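Side-chain contacts in galactonate dehydratase (Zobellia galactanivorans, PDB 5OLC), which belongs to the enolase superfamily, with an N-terminal domain of the mandelate racemase and muconate lactonizing enzyme type joined to a TIM-barrel domain: residues E138-G143 with R198-S203; L177-D182 with Y209-E214; E229-S232 with G238-R241; L265-C270 with Q295-D300. One frame throughout, in Å; residues are numbered along the deposited sequence.

Interaction 1: E138-G143 with R198-S203; sequences EPYATG and RLMIDS
Glu138 and Arg198 meet through a salt bridge, with Arg198 NH2 2.8 Å from Glu138 OE1. The N-H to acceptor angle of this hydrogen bond is 142°, so it is bent. Arg198 NH1 adds a weak hydrogen bond to the same Glu138 OE1 at 3.4 Å. One oxygen therefore takes both terminal nitrogens. It lies at the edge of the guanidinium, tilted somewhat from its plane, while NH2 reaches OE1 from above the carboxylate plane. The second contact is apolar. Met200 CE sits over one face of the Tyr140 ring, 3.8 Å from its centroid, in a CH-pi contact. The methyl is shifted toward the CB end of the ring, and its nearest ring atom is Tyr140 CG at 3.5 Å.

These side chains come from strands 136-142 and 198-202 of the TIM barrel. The two strands are not paired with each other. Strand 170-174 runs between them and is parallel to both, so the side chains meet across a strand. The closest CA atoms, those of Tyr140 and Arg198, are 8.8 Å apart.

Met200 is bent at both chi2 and chi3, which brings CE round to the ring. The ring is also met edge-to-face by Trp226, which touches Met200 as well. Tyr140 OH makes a weak hydrogen bond to Gln275 NE2. Backbone hydrogen bonds join Tyr140 to Met336 and Leu338, and Ala141 to Ala170 and Lys172.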
loop_
_atom_site.group_PDB
_atom_site.type_symbol
_atom_site.label_atom_id
_atom_site.label_comp_id
_atom_site.label_asym_id
_atom_site.label_seq_id
_atom_site.Cartn_x
_atom_site.Cartn_y
_atom_site.Cartn_z
ATOM N N GLU A 138 -15.893 10.241 36.370
ATOM C CA GLU A 138 -16.724 11.438 36.208
ATOM C C GLU A 138 -17.569 11.338 34.919
ATOM O O GLU A 138 -17.082 11.661 33.833
ATOM C CB GLU A 138 -15.905 12.753 36.323
ATOM C CG GLU A 138 -14.709 12.897 35.395
ATOM C CD GLU A 138 -14.150 14.303 35.292
ATOM O OE1 GLU A 138 -13.739 14.691 34.174
ATOM O OE2 GLU A 138 -14.119 15.016 36.322
ATOM N N PRO A 139 -18.818 10.827 35.002
ATOM C CA PRO A 139 -19.602 10.638 33.767
ATOM C C PRO A 139 -20.157 11.918 33.155
ATOM O O PRO A 139 -20.154 12.968 33.806
ATOM C CB PRO A 139 -20.706 9.667 34.195
ATOM C CG PRO A 139 -20.897 9.935 35.634
ATOM C CD PRO A 139 -19.564 10.367 36.191
ATOM N N TYR A 140 -20.613 11.829 31.894
ATOM C CA TYR A 140 -21.219 12.957 31.198
ATOM C C TYR A 140 -22.737 12.797 31.117
ATOM O O TYR A 140 -23.251 11.666 31.097
ATOM C CB TYR A 140 -20.580 13.225 29.824
ATOM C CG TYR A 140 -20.641 12.076 28.837
ATOM C CD1 TYR A 140 -19.630 11.120 28.786
ATOM C CD2 TYR A 140 -21.646 12.009 27.875
ATOM C CE1 TYR A 140 -19.660 10.080 27.853
ATOM C CE2 TYR A 140 -21.683 10.976 26.934
ATOM C CZ TYR A 140 -20.689 10.011 26.929
ATOM O OH TYR A 140 -20.708 8.990 26.007
ATOM N N ALA A 141 -23.448 13.936 31.117
ATOM C CA ALA A 141 -24.899 13.977 31.059
ATOM C C ALA A 141 -25.373 14.080 29.601
ATOM O O ALA A 141 -24.976 15.016 28.908
ATOM C CB ALA A 141 -25.408 15.159 31.870
ATOM N N THR A 142 -26.217 13.122 29.139
ATOM C CA THR A 142 -26.772 13.135 27.779
ATOM C C THR A 142 -28.177 13.779 27.782
ATOM O O THR A 142 -29.037 13.366 28.569
ATOM C CB THR A 142 -26.732 11.739 27.127
ATOM O OG1 THR A 142 -27.542 10.832 27.868
ATOM C CG2 THR A 142 -25.334 11.191 26.983
ATOM N N GLY A 143 -28.379 14.789 26.920
ATOM C CA GLY A 143 -29.635 15.532 26.824
ATOM C C GLY A 143 -30.072 15.983 25.440
ATOM O O GLY A 143 -29.809 17.124 25.034
ATOM N N ARG A 198 -17.073 20.772 29.883
ATOM C CA ARG A 198 -16.841 20.114 28.586
ATOM C C ARG A 198 -18.174 19.871 27.867
ATOM O O ARG A 198 -19.192 19.615 28.514
ATOM C CB ARG A 198 -16.105 18.777 28.752
ATOM C CG ARG A 198 -14.631 18.888 29.093
ATOM C CD ARG A 198 -13.916 17.532 29.084
ATOM N NE ARG A 198 -14.580 16.476 29.861
ATOM C CZ ARG A 198 -14.468 16.318 31.176
ATOM N NH1 ARG A 198 -13.746 17.169 31.896
ATOM N NH2 ARG A 198 -15.108 15.326 31.788
ATOM N N LEU A 199 -18.162 19.934 26.537
ATOM C CA LEU A 199 -19.357 19.754 25.724
ATOM C C LEU A 199 -19.044 18.915 24.473
ATOM O O LEU A 199 -18.072 19.202 23.773
ATOM C CB LEU A 199 -19.925 21.149 25.366
ATOM C CG LEU A 199 -21.133 21.240 24.438
ATOM C CD1 LEU A 199 -22.413 20.806 25.141
ATOM C CD2 LEU A 199 -21.294 22.646 23.937
ATOM N N MET A 200 -19.866 17.878 24.207
ATOM C CA MET A 200 -19.713 16.975 23.052
ATOM C C MET A 200 -20.978 16.978 22.186
ATOM O O MET A 200 -22.074 17.123 22.724
ATOM C CB MET A 200 -19.400 15.533 23.498
ATOM C CG MET A 200 -18.125 15.386 24.300
ATOM S SD MET A 200 -18.311 15.725 26.072
ATOM C CE MET A 200 -19.103 14.296 26.581
ATOM N N ILE A 201 -20.825 16.788 20.861
ATOM C CA ILE A 201 -21.937 16.757 19.904
ATOM C C ILE A 201 -22.135 15.341 19.312
ATOM O O ILE A 201 -21.156 14.651 19.022
ATOM C CB ILE A 201 -21.823 17.866 18.815
ATOM C CG1 ILE A 201 -20.499 17.784 18.027
ATOM C CG2 ILE A 201 -21.989 19.244 19.452
ATOM C CD1 ILE A 201 -20.509 18.404 16.640
ATOM N N ASP A 202 -23.405 14.906 19.176
ATOM C CA ASP A 202 -23.769 13.592 18.648
ATOM C C ASP A 202 -24.758 13.720 17.489
ATOM O O ASP A 202 -25.908 14.114 17.692
ATOM C CB ASP A 202 -24.328 12.697 19.768
ATOM C CG ASP A 202 -24.730 11.281 19.362
ATOM O OD1 ASP A 202 -24.289 10.814 18.275
ATOM O OD2 ASP A 202 -25.465 10.628 20.140
ATOM N N SER A 203 -24.304 13.372 16.274
ATOM C CA SER A 203 -25.098 13.448 15.052
ATOM C C SER A 203 -26.117 12.330 14.932
ATOM O O SER A 203 -27.245 12.593 14.523
ATOM C CB SER A 203 -24.189 13.452 13.825
ATOM O OG SER A 203 -24.896 13.172 12.627
#

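Interaction 2: L177-D182 with Y209-E214; sequences LGIEQD and YKEAIE
Ile179 and Glu211 mark the closest approach of the two backbones, with their CA atoms 7.1 Å apart. Segment 177-182 turns from a loop into helix 179-193, and segment 209-214 is the first part of helix 209-219. Gly178 is the N-cap of the first helix. Its backbone angles (phi 120°, psi 139°) suit glycine, because a side chain would press on the carbonyl O of Leu177. Asp182 OD1 accepts a hydrogen bond from Leu177 N at 3.2 Å, on the syn side of the carboxylate, and ties the loop to the first turn. Asp182 OD2 is bonded to Tyr207 OH and Gly176 N.

Across the contact, Ile179 carries the first segment's side. Its CG1 branch reaches over to the second helix, where CG1 lies 3.4 Å from Glu211 O. The terminal CD1 is 3.7 Å from Glu211 CB and touches the aliphatic base of that side chain. Glu214 meets the isoleucine from another side. Its CG is anti to the backbone N (chi1 -162°) and the chain is extended beyond it. This brings Glu214 OE1 to 3.4 Å from Ile179 CD1, while Glu214 CG lies 3.9 Å from the CG2 branch. The two side chains cross at about a right angle. All these are van der Waals contacts of alkyl groups with glutamate chains and oxygens. No hydrogen bond spans the segments.

Ile179 also packs on Tyr207 and Leu215. The contact lies at the surface and joins successive outer helices of the TIM barrel, at the ends where their chains emerge from strands 170-174 and 198-202.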
loop_
_atom_site.group_PDB
_atom_site.type_symbol
_atom_site.label_atom_id
_atom_site.label_comp_id
_atom_site.label_asym_id
_atom_site.label_seq_id
_atom_site.Cartn_x
_atom_site.Cartn_y
_atom_site.Cartn_z
ATOM N N LEU A 177 -30.385 18.606 13.460
ATOM C CA LEU A 177 -31.512 19.501 13.190
ATOM C C LEU A 177 -31.212 20.492 12.043
ATOM O O LEU A 177 -32.065 21.318 11.706
ATOM C CB LEU A 177 -31.845 20.258 14.489
ATOM C CG LEU A 177 -33.312 20.563 14.789
ATOM C CD1 LEU A 177 -34.197 19.311 14.704
ATOM C CD2 LEU A 177 -33.445 21.208 16.145
ATOM N N GLY A 178 -30.021 20.376 11.453
ATOM C CA GLY A 178 -29.539 21.231 10.371
ATOM C C GLY A 178 -28.278 21.959 10.782
ATOM O O GLY A 178 -28.188 22.418 11.922
ATOM N N ILE A 179 -27.291 22.061 9.873
ATOM C CA ILE A 179 -26.003 22.711 10.150
ATOM C C ILE A 179 -26.198 24.107 10.777
ATOM O O ILE A 179 -25.639 24.351 11.845
ATOM C CB ILE A 179 -25.062 22.706 8.907
ATOM C CG1 ILE A 179 -24.416 21.326 8.721
ATOM C CG2 ILE A 179 -23.975 23.794 8.953
ATOM C CD1 ILE A 179 -24.853 20.656 7.514
ATOM N N GLU A 180 -27.026 24.979 10.172
ATOM C CA GLU A 180 -27.253 26.319 10.721
ATOM C C GLU A 180 -28.088 26.330 12.013
ATOM O O GLU A 180 -27.907 27.227 12.842
ATOM C CB GLU A 180 -27.838 27.267 9.668
ATOM C CG GLU A 180 -26.785 27.884 8.760
ATOM C CD GLU A 180 -25.746 28.782 9.414
ATOM O OE1 GLU A 180 -26.110 29.570 10.318
ATOM O OE2 GLU A 180 -24.569 28.718 8.993
ATOM N N GLN A 181 -28.977 25.330 12.188
ATOM C CA GLN A 181 -29.831 25.195 13.377
ATOM C C GLN A 181 -29.001 24.737 14.588
ATOM O O GLN A 181 -29.191 25.249 15.697
ATOM C CB GLN A 181 -30.987 24.213 13.099
ATOM C CG GLN A 181 -31.973 24.051 14.249
ATOM C CD GLN A 181 -33.064 25.090 14.252
ATOM O OE1 GLN A 181 -32.913 26.192 14.799
ATOM N NE2 GLN A 181 -34.211 24.737 13.690
ATOM N N ASP A 182 -28.090 23.769 14.359
ATOM C CA ASP A 182 -27.196 23.208 15.366
ATOM C C ASP A 182 -26.218 24.260 15.846
ATOM O O ASP A 182 -26.183 24.514 17.041
ATOM C CB ASP A 182 -26.456 21.974 14.823
ATOM C CG ASP A 182 -27.349 20.786 14.510
ATOM O OD1 ASP A 182 -28.527 20.793 14.934
ATOM O OD2 ASP A 182 -26.862 19.841 13.868
ATOM N N TYR A 209 -20.390 13.297 4.886
ATOM C CA TYR A 209 -19.066 13.912 4.980
ATOM C C TYR A 209 -19.052 15.440 4.766
ATOM O O TYR A 209 -18.466 16.138 5.588
ATOM C CB TYR A 209 -18.051 13.221 4.056
ATOM C CG TYR A 209 -16.684 13.871 4.087
ATOM C CD1 TYR A 209 -15.944 13.933 5.268
ATOM C CD2 TYR A 209 -16.139 14.449 2.944
ATOM C CE1 TYR A 209 -14.704 14.563 5.311
ATOM C CE2 TYR A 209 -14.890 15.068 2.972
ATOM C CZ TYR A 209 -14.175 15.118 4.157
ATOM O OH TYR A 209 -12.949 15.727 4.191
ATOM N N LYS A 210 -19.707 15.945 3.698
ATOM C CA LYS A 210 -19.791 17.381 3.378
ATOM C C LYS A 210 -20.547 18.172 4.472
ATOM O O LYS A 210 -20.183 19.309 4.784
ATOM C CB LYS A 210 -20.484 17.600 2.018
ATOM C CG LYS A 210 -19.640 17.253 0.783
ATOM C CD LYS A 210 -20.274 17.773 -0.520
ATOM C CE LYS A 210 -21.408 16.917 -1.057
ATOM N NZ LYS A 210 -22.355 17.692 -1.907
ATOM N N GLU A 211 -21.604 17.567 5.024
ATOM C CA GLU A 211 -22.439 18.156 6.067
ATOM C C GLU A 211 -21.745 18.121 7.428
ATOM O O GLU A 211 -21.969 19.013 8.253
ATOM C CB GLU A 211 -23.784 17.417 6.136
ATOM C CG GLU A 211 -24.744 17.791 5.017
ATOM C CD GLU A 211 -25.939 16.885 4.784
ATOM O OE1 GLU A 211 -25.962 15.754 5.322
ATOM O OE2 GLU A 211 -26.841 17.296 4.021
ATOM N N ALA A 212 -20.907 17.088 7.654
ATOM C CA ALA A 212 -20.165 16.865 8.891
ATOM C C ALA A 212 -19.030 17.864 9.079
ATOM O O ALA A 212 -18.954 18.449 10.160
ATOM C CB ALA A 212 -19.646 15.436 8.949
ATOM N N ILE A 213 -18.166 18.087 8.040
ATOM C CA ILE A 213 -17.064 19.066 8.142
ATOM C C ILE A 213 -17.590 20.485 8.191
ATOM O O ILE A 213 -16.959 21.332 8.822
ATOM C CB ILE A 213 -15.887 18.962 7.140
ATOM C CG1 ILE A 213 -15.970 17.745 6.224
ATOM C CG2 ILE A 213 -14.557 19.013 7.888
ATOM C CD1 ILE A 213 -15.812 18.101 4.813
ATOM N N GLU A 214 -18.739 20.752 7.543
ATOM C CA GLU A 214 -19.380 22.068 7.576
ATOM C C GLU A 214 -19.691 22.406 9.045
ATOM O O GLU A 214 -19.327 23.485 9.514
ATOM C CB GLU A 214 -20.665 22.073 6.722
ATOM C CG GLU A 214 -21.137 23.469 6.345
ATOM C CD GLU A 214 -22.254 23.556 5.322
ATOM O OE1 GLU A 214 -23.190 22.723 5.360
ATOM O OE2 GLU A 214 -22.189 24.474 4.474
#

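Interaction 3: E229-S232 with G238-R241; sequences EPVS and GYKR
Tyr239 brings its ring against the backbone and side chains of the loop 229-232, and it supplies most of the second segment's buried area. The ring is the closely packed, buried part of the contact. Pro230 CD approaches Tyr239 CE1 to 3.5 Å, with the proline crossing the tyrosine at about a right angle. Val231 CG2, on the same side of the ring plane, lies 3.6 Å from Tyr239 CD2. Both approach obliquely. Ser232 O comes in at the ring edge, near its plane, 3.4 Å from Tyr239 CE2. In Val231, chi1 of -61° puts CG1 beside the backbone N and CG2 between N and the carbonyl carbon, which turns the CG2 methyl to the ring. Gly238 also lies next to this methyl.

The loop follows strand 224-228 and leads into helix 236-245, so the contact folds a beta-to-alpha connection of the TIM barrel back on the helix it enters. Strand 250-252 is close by, and its Ile250 touches both Pro230 and Tyr239.

The phenol end is polar. Tyr239 OH is 3.3 Å from Glu229 OE2 and 3.4 Å from Val231 O. The glutamate is bent at chi2, and its carboxylate plane is 50° from the ring plane. Its OE2 is hydrogen-bonded to Gly253 N, and OE1 makes a weak bond to His205 ND1.

The looser side is the part of the helix turned from the loop, where Lys240 and Arg241 are partly exposed. Arg241 turns instead to Tyr209, in a cation-pi contact, and to Asp269 of a neighbouring subunit, in a salt bridge.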
loop_
_atom_site.group_PDB
_atom_site.type_symbol
_atom_site.label_atom_id
_atom_site.label_comp_id
_atom_site.label_asym_id
_atom_site.label_seq_id
_atom_site.Cartn_x
_atom_site.Cartn_y
_atom_site.Cartn_z
ATOM N N GLU A 229 -20.545 9.693 16.385
ATOM C CA GLU A 229 -21.173 9.131 15.184
ATOM C C GLU A 229 -21.436 10.223 14.084
ATOM O O GLU A 229 -22.594 10.460 13.724
ATOM C CB GLU A 229 -22.439 8.330 15.575
ATOM C CG GLU A 229 -22.148 7.033 16.315
ATOM C CD GLU A 229 -21.849 5.813 15.461
ATOM O OE1 GLU A 229 -22.768 5.340 14.752
ATOM O OE2 GLU A 229 -20.722 5.277 15.564
ATOM N N PRO A 230 -20.384 10.937 13.591
ATOM C CA PRO A 230 -20.614 12.027 12.616
ATOM C C PRO A 230 -21.192 11.628 11.256
ATOM O O PRO A 230 -21.956 12.398 10.681
ATOM C CB PRO A 230 -19.230 12.648 12.462
ATOM C CG PRO A 230 -18.288 11.549 12.801
ATOM C CD PRO A 230 -18.948 10.833 13.920
ATOM N N VAL A 231 -20.793 10.463 10.727
ATOM C CA VAL A 231 -21.286 9.928 9.453
ATOM C C VAL A 231 -21.755 8.475 9.658
ATOM O O VAL A 231 -21.714 7.973 10.786
ATOM C CB VAL A 231 -20.287 10.073 8.265
ATOM C CG1 VAL A 231 -19.965 11.539 7.964
ATOM C CG2 VAL A 231 -19.015 9.253 8.484
ATOM N N SER A 232 -22.204 7.809 8.577
ATOM C CA SER A 232 -22.660 6.421 8.586
ATOM C C SER A 232 -21.569 5.482 9.163
ATOM O O SER A 232 -20.402 5.613 8.760
ATOM C CB SER A 232 -23.016 5.992 7.165
ATOM O OG SER A 232 -23.258 4.598 7.061
ATOM N N GLY A 238 -15.008 8.270 5.229
ATOM C CA GLY A 238 -15.590 9.539 5.645
ATOM C C GLY A 238 -15.102 9.970 7.004
ATOM O O GLY A 238 -14.766 11.136 7.190
ATOM N N TYR A 239 -15.056 9.020 7.955
ATOM C CA TYR A 239 -14.569 9.197 9.326
ATOM C C TYR A 239 -13.113 9.679 9.268
ATOM O O TYR A 239 -12.813 10.770 9.762
ATOM C CB TYR A 239 -14.653 7.858 10.102
ATOM C CG TYR A 239 -15.935 7.641 10.888
ATOM C CD1 TYR A 239 -16.062 8.107 12.194
ATOM C CD2 TYR A 239 -16.981 6.891 10.362
ATOM C CE1 TYR A 239 -17.228 7.896 12.930
ATOM C CE2 TYR A 239 -18.162 6.687 11.081
ATOM C CZ TYR A 239 -18.280 7.192 12.370
ATOM O OH TYR A 239 -19.437 6.993 13.097
ATOM N N LYS A 240 -12.230 8.887 8.591
ATOM C CA LYS A 240 -10.801 9.171 8.408
ATOM C C LYS A 240 -10.548 10.574 7.853
ATOM O O LYS A 240 -9.709 11.288 8.406
ATOM C CB LYS A 240 -10.112 8.107 7.529
ATOM C CG LYS A 240 -8.585 8.163 7.636
ATOM C CD LYS A 240 -7.882 7.102 6.817
ATOM C CE LYS A 240 -6.403 7.097 7.126
ATOM N NZ LYS A 240 -5.779 5.780 6.832
ATOM N N ARG A 241 -11.274 10.959 6.767
ATOM C CA ARG A 241 -11.174 12.276 6.114
ATOM C C ARG A 241 -11.580 13.394 7.090
ATOM O O ARG A 241 -10.890 14.406 7.189
ATOM C CB ARG A 241 -12.078 12.341 4.867
ATOM C CG ARG A 241 -11.509 11.813 3.540
ATOM C CD ARG A 241 -12.338 12.260 2.319
ATOM N NE ARG A 241 -13.786 12.045 2.491
ATOM C CZ ARG A 241 -14.482 11.035 1.974
ATOM N NH1 ARG A 241 -13.884 10.128 1.207
ATOM N NH2 ARG A 241 -15.785 10.929 2.211
#

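Interaction 4: L265-C270 with Q295-D300; sequences LFDKDC and QTYNVD
Phe266 and Tyr297 bury the most surface here, joining the C-terminal ends of two outer helices of the TIM barrel, 258-267 and 283-296. Their CA atoms are 6.8 Å apart. Phe266 CB sits over one face of the Tyr297 ring, 3.8 Å from its centroid, a CH-pi contact. The nearest ring atom is Tyr297 CG, 3.6 Å from that CB. The two rings themselves meet obliquely, with planes 31° apart and centroids separated by 5.6 Å. Phe266 CG is anti to its carbonyl carbon (chi1 -60°). This rotation keeps CB over the tyrosine face and swings the ring alongside to Val299.

Val299 is the third main partner. Its CG2 lies 3.7 Å from Phe266 CD1, and its CB is near Phe266 CE1. The valine thus packs along the CD1-CE1 side of the phenylalanine, while the tyrosine meets CB and the CD2 side. Asn298, between Tyr297 and Val299, has a positive phi and closes helix 283-296 in a Schellman motif. That turn carries the chain from the tyrosine to the valine, and both face the phenylalanine.

The tyrosine hydroxyl lies at a subunit boundary. Lys263 of a neighbouring subunit packs against the Tyr297 side chain. Asp267 is exposed, and its OD2 forms a salt bridge with Lys263 of its own chain. The carboxylate plane of Asp267 stands 69° from the Tyr297 ring plane. Two oxygens lie near Tyr297 OH, each at best a weak hydrogen bond: Tyr297 OH of the neighbouring subunit, and Asp267 OD1 at 2.7 Å.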
loop_
_atom_site.group_PDB
_atom_site.type_symbol
_atom_site.label_atom_id
_atom_site.label_comp_id
_atom_site.label_asym_id
_atom_site.label_seq_id
_atom_site.Cartn_x
_atom_site.Cartn_y
_atom_site.Cartn_z
ATOM N N LEU A 265 -12.343 -1.274 12.262
ATOM C CA LEU A 265 -12.515 0.158 12.499
ATOM C C LEU A 265 -11.158 0.826 12.779
ATOM O O LEU A 265 -10.855 1.879 12.214
ATOM C CB LEU A 265 -13.504 0.405 13.662
ATOM C CG LEU A 265 -13.774 1.882 14.045
ATOM C CD1 LEU A 265 -14.780 2.506 13.140
ATOM C CD2 LEU A 265 -14.230 1.993 15.460
ATOM N N PHE A 266 -10.343 0.189 13.627
ATOM C CA PHE A 266 -9.029 0.697 14.012
ATOM C C PHE A 266 -7.997 0.632 12.880
ATOM O O PHE A 266 -7.099 1.484 12.841
ATOM C CB PHE A 266 -8.493 -0.042 15.264
ATOM C CG PHE A 266 -9.316 0.037 16.534
ATOM C CD1 PHE A 266 -9.887 1.242 16.948
ATOM C CD2 PHE A 266 -9.439 -1.065 17.365
ATOM C CE1 PHE A 266 -10.616 1.315 18.134
ATOM C CE2 PHE A 266 -10.155 -0.983 18.561
ATOM C CZ PHE A 266 -10.739 0.207 18.937
ATOM N N ASP A 267 -8.112 -0.379 11.972
ATOM C CA ASP A 267 -7.191 -0.566 10.854
ATOM C C ASP A 267 -7.279 0.570 9.879
ATOM O O ASP A 267 -6.323 0.822 9.144
ATOM C CB ASP A 267 -7.477 -1.883 10.117
ATOM C CG ASP A 267 -6.776 -3.111 10.660
ATOM O OD1 ASP A 267 -5.924 -2.969 11.556
ATOM O OD2 ASP A 267 -7.056 -4.204 10.171
ATOM N N LYS A 268 -8.425 1.256 9.869
ATOM C CA LYS A 268 -8.688 2.352 8.957
ATOM C C LYS A 268 -8.505 3.735 9.607
ATOM O O LYS A 268 -8.898 4.735 9.004
ATOM C CB LYS A 268 -10.074 2.185 8.306
ATOM C CG LYS A 268 -10.276 0.877 7.549
ATOM C CD LYS A 268 -11.252 1.034 6.373
ATOM C CE LYS A 268 -10.578 1.198 5.015
ATOM N NZ LYS A 268 -11.038 0.180 4.027
ATOM N N ASP A 269 -7.894 3.804 10.816
ATOM C CA ASP A 269 -7.609 5.052 11.560
ATOM C C ASP A 269 -8.818 6.050 11.604
ATOM O O ASP A 269 -8.638 7.272 11.483
ATOM C CB ASP A 269 -6.329 5.726 10.998
ATOM C CG ASP A 269 -5.366 6.314 12.032
ATOM O OD1 ASP A 269 -5.433 5.898 13.224
ATOM O OD2 ASP A 269 -4.539 7.190 11.650
ATOM N N CYS A 270 -10.044 5.496 11.799
ATOM C CA CYS A 270 -11.319 6.213 11.803
ATOM C C CYS A 270 -11.540 7.127 12.995
ATOM O O CYS A 270 -11.904 8.298 12.817
ATOM C CB CYS A 270 -12.475 5.228 11.669
ATOM S SG CYS A 270 -12.305 4.071 10.296
ATOM N N GLN A 295 -6.193 -0.672 23.111
ATOM C CA GLN A 295 -4.895 -0.468 23.771
ATOM C C GLN A 295 -3.726 -0.660 22.816
ATOM O O GLN A 295 -2.872 0.214 22.726
ATOM C CB GLN A 295 -4.763 -1.394 24.995
ATOM C CG GLN A 295 -3.472 -1.227 25.789
ATOM C CD GLN A 295 -3.692 -1.471 27.262
ATOM O OE1 GLN A 295 -3.980 -2.593 27.706
ATOM N NE2 GLN A 295 -3.570 -0.411 28.054
ATOM N N THR A 296 -3.685 -1.801 22.124
ATOM C CA THR A 296 -2.673 -2.154 21.129
ATOM C C THR A 296 -2.648 -1.070 20.026
ATOM O O THR A 296 -1.574 -0.616 19.650
ATOM C CB THR A 296 -2.991 -3.562 20.593
ATOM O OG1 THR A 296 -3.177 -4.458 21.686
ATOM C CG2 THR A 296 -1.971 -4.081 19.645
ATOM N N TYR A 297 -3.818 -0.628 19.556
ATOM C CA TYR A 297 -3.935 0.416 18.535
ATOM C C TYR A 297 -3.772 1.819 19.107
ATOM O O TYR A 297 -3.818 2.784 18.349
ATOM C CB TYR A 297 -5.267 0.291 17.748
ATOM C CG TYR A 297 -5.228 -0.796 16.705
ATOM C CD1 TYR A 297 -4.627 -0.582 15.469
ATOM C CD2 TYR A 297 -5.705 -2.070 16.983
ATOM C CE1 TYR A 297 -4.575 -1.587 14.505
ATOM C CE2 TYR A 297 -5.620 -3.096 16.043
ATOM C CZ TYR A 297 -5.058 -2.848 14.803
ATOM O OH TYR A 297 -4.978 -3.853 13.880
ATOM N N ASN A 298 -3.597 1.940 20.426
ATOM C CA ASN A 298 -3.432 3.225 21.116
ATOM C C ASN A 298 -4.590 4.240 20.800
ATOM O O ASN A 298 -4.361 5.394 20.422
ATOM C CB ASN A 298 -2.015 3.811 20.854
ATOM C CG ASN A 298 -0.882 2.971 21.423
ATOM O OD1 ASN A 298 -0.707 2.853 22.643
ATOM N ND2 ASN A 298 -0.075 2.380 20.549
ATOM N N VAL A 299 -5.832 3.754 20.939
ATOM C CA VAL A 299 -7.094 4.480 20.733
ATOM C C VAL A 299 -7.839 4.412 22.041
ATOM O O VAL A 299 -7.988 3.317 22.594
ATOM C CB VAL A 299 -8.006 3.866 19.634
ATOM C CG1 VAL A 299 -9.091 4.851 19.206
ATOM C CG2 VAL A 299 -7.212 3.373 18.427
ATOM N N ASP A 300 -8.383 5.558 22.493
ATOM C CA ASP A 300 -9.167 5.675 23.731
ATOM C C ASP A 300 -10.474 4.905 23.610
ATOM O O ASP A 300 -10.993 4.738 22.501
ATOM C CB ASP A 300 -9.509 7.145 24.045
ATOM C CG ASP A 300 -8.349 8.106 24.017
ATOM O OD1 ASP A 300 -7.819 8.366 22.908
ATOM O OD2 ASP A 300 -8.019 8.666 25.088
#

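All four interactions lie in the TIM-barrel part of the chain, at different depths. Interaction 1 joins strands of the barrel wall. It pairs a buried methyl-on-ring contact with a partly exposed salt bridge. Interaction 3 is the most buried, with a tyrosine ring on a loop's proline and valine, its hydroxyl among polar atoms. Interaction 2 is a surface contact of two helix starts and rests on one isoleucine. Interaction 4 joins two helix ends through aromatic packing. Ser203 of interaction 1 touches Glu229 of interaction 3, Ala212 of interaction 2 meets Val231 of interaction 3, and Tyr239 packs on Cys270 of interaction 4. Interactions 1 and 4 do not touch, with nearest atoms about 11 Å apart.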